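Local coordinates for GDSL-like Lipase (Parabacteroides distasonis, PDB 3P94), which probably hydrolyses ester bonds of lipids such as lysophospholipids, as a serine hydrolase of the GDSL-like (SGNH) family with a flavodoxin-like fold, at residues 30-35 and 180-185. Residues are numbered along the deposited sequence; the frame is centred on the assembly and turned at random. Where two conformers were deposited one is given.
Sequences NSITDG and GVHPTL
S31 and H182 meet tip to edge: in one of two modelled conformers of the serine, S31 OG lies 2.6 Å from H182 NE2, near the plane of the imidazole, in a hydrogen bond whose proton either partner may supply. Such a pair suits the nucleophile and general base of the Ser-His-Asp triad expected in this family, and the far ring nitrogen, ND1, is hydrogen-bonded to D179 OD2, the probable third member. In this conformer the hydroxyl sits between the backbone N and carbonyl carbon of S31 (chi1 42°), which directs OG to the imidazole.

The next residue, I32, brings hydrocarbon obliquely against the imidazole and onto the proline. Its CB carries two branches. I32 CG2 packs 3.9 Å from P183 CD, on a compact, constrained ring that the I32 side chain crosses at about a right angle. I32 CG1, beside its own backbone N, approaches H182 CD2 at 3.6 Å. The chain ends with I32 CD1 at 3.7 Å from V181 O. Beta-branching suits this place because one residue serves histidine and proline at once. An alanine here would probably open a gap beside both rings and leave the imidazole freer to shift from S31. V181 CG1 lies over one face of that ring, toward its rim.

N30 caps the short helix 31-34, N30 OD1 accepting from I32 N at 3.0 Å, and this helps fix the turn that presents S31. That helix directly follows strand 23-29, an inner strand of the parallel sheet; residues 180-185 lead into helix 185-202, whose M191 touches both I32 and P183, while N85 of helix 84-87 touches S31.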
loop_
_atom_site.group_PDB
_atom_site.type_symbol
_atom_site.label_atom_id
_atom_site.label_comp_id
_atom_site.label_asym_id
_atom_site.label_seq_id
_atom_site.Cartn_x
_atom_site.Cartn_y
_atom_site.Cartn_z
ATOM N N ASN A 30 2.311 -3.910 -0.610
ATOM C CA ASN A 30 2.591 -5.059 -1.459
ATOM C C ASN A 30 3.940 -4.891 -2.188
ATOM O O ASN A 30 4.875 -4.319 -1.618
ATOM C CB ASN A 30 1.432 -5.231 -2.443
ATOM C CG ASN A 30 1.042 -3.977 -3.213
ATOM O OD1 ASN A 30 1.884 -3.179 -3.676
ATOM N ND2 ASN A 30 -0.249 -3.792 -3.385
ATOM N N SER A 31 4.027 -5.396 -3.443
ATOM C CA SER A 31 5.233 -5.348 -4.277
ATOM C C SER A 31 5.655 -3.906 -4.624
ATOM O O SER A 31 6.845 -3.646 -4.820
ATOM C CB SER A 31 5.036 -6.164 -5.553
ATOM O OG SER A 31 3.751 -5.953 -6.118
ATOM N N ILE A 32 4.699 -2.975 -4.689
ATOM C CA ILE A 32 5.022 -1.564 -4.979
ATOM C C ILE A 32 5.803 -0.968 -3.788
ATOM O O ILE A 32 6.813 -0.301 -3.998
ATOM C CB ILE A 32 3.771 -0.740 -5.367
ATOM C CG1 ILE A 32 3.197 -1.303 -6.700
ATOM C CG2 ILE A 32 4.119 0.744 -5.509
ATOM C CD1 ILE A 32 1.807 -0.837 -7.063
ATOM N N THR A 33 5.378 -1.258 -2.555
ATOM C CA THR A 33 6.094 -0.798 -1.365
ATOM C C THR A 33 7.409 -1.602 -1.246
ATOM O O THR A 33 8.455 -1.021 -0.974
ATOM C CB THR A 33 5.198 -0.907 -0.105
ATOM O OG1 THR A 33 4.002 -0.150 -0.314
ATOM C CG2 THR A 33 5.892 -0.389 1.150
ATOM N N ASP A 34 7.353 -2.926 -1.485
ATOM C CA ASP A 34 8.540 -3.809 -1.410
ATOM C C ASP A 34 9.629 -3.455 -2.475
ATOM O O ASP A 34 10.814 -3.689 -2.248
ATOM C CB ASP A 34 8.137 -5.292 -1.537
ATOM C CG ASP A 34 9.057 -6.285 -0.833
ATOM O OD1 ASP A 34 10.056 -5.847 -0.216
ATOM O OD2 ASP A 34 8.750 -7.491 -0.855
ATOM N N GLY A 35 9.222 -2.866 -3.597
ATOM C CA GLY A 35 10.138 -2.476 -4.664
ATOM C C GLY A 35 10.785 -1.117 -4.479
ATOM O O GLY A 35 11.678 -0.737 -5.244
ATOM N N GLY A 180 4.114 -1.965 -16.421
ATOM C CA GLY A 180 2.862 -1.210 -16.418
ATOM C C GLY A 180 2.089 -1.282 -15.105
ATOM O O GLY A 180 0.939 -0.849 -15.053
ATOM N N VAL A 181 2.703 -1.834 -14.029
ATOM C CA VAL A 181 2.084 -1.986 -12.698
ATOM C C VAL A 181 3.051 -1.476 -11.591
ATOM O O VAL A 181 2.635 -0.721 -10.699
ATOM C CB VAL A 181 1.644 -3.463 -12.397
ATOM C CG1 VAL A 181 0.930 -3.576 -11.044
ATOM C CG2 VAL A 181 0.756 -4.029 -13.499
ATOM N N HIS A 182 4.317 -1.930 -11.637
ATOM C CA HIS A 182 5.339 -1.595 -10.646
ATOM C C HIS A 182 6.226 -0.479 -11.155
ATOM O O HIS A 182 6.731 -0.511 -12.285
ATOM C CB HIS A 182 6.126 -2.834 -10.254
ATOM C CG HIS A 182 5.202 -3.879 -9.733
ATOM N ND1 HIS A 182 4.602 -4.783 -10.583
ATOM C CD2 HIS A 182 4.670 -4.016 -8.501
ATOM C CE1 HIS A 182 3.749 -5.461 -9.836
ATOM N NE2 HIS A 182 3.777 -5.051 -8.570
ATOM N N PRO A 183 6.358 0.571 -10.343
ATOM C CA PRO A 183 7.095 1.752 -10.804
ATOM C C PRO A 183 8.594 1.564 -10.940
ATOM O O PRO A 183 9.208 0.723 -10.292
ATOM C CB PRO A 183 6.806 2.820 -9.731
ATOM C CG PRO A 183 5.867 2.211 -8.770
ATOM C CD PRO A 183 5.808 0.753 -8.984
ATOM N N THR A 184 9.173 2.390 -11.791
ATOM C CA THR A 184 10.611 2.558 -11.960
ATOM C C THR A 184 11.009 3.612 -10.924
ATOM O O THR A 184 10.133 4.107 -10.212
ATOM C CB THR A 184 10.891 3.021 -13.401
ATOM O OG1 THR A 184 10.077 4.181 -13.630
ATOM C CG2 THR A 184 10.608 1.927 -14.433
ATOM N N LEU A 185 12.276 4.040 -10.900
ATOM C CA LEU A 185 12.713 5.101 -9.992
ATOM C C LEU A 185 11.972 6.419 -10.304
ATOM O O LEU A 185 11.591 7.140 -9.378
ATOM C CB LEU A 185 14.241 5.284 -10.080
ATOM C CG LEU A 185 14.886 6.360 -9.182
ATOM C CD1 LEU A 185 14.538 6.163 -7.698
ATOM C CD2 LEU A 185 16.397 6.401 -9.388
#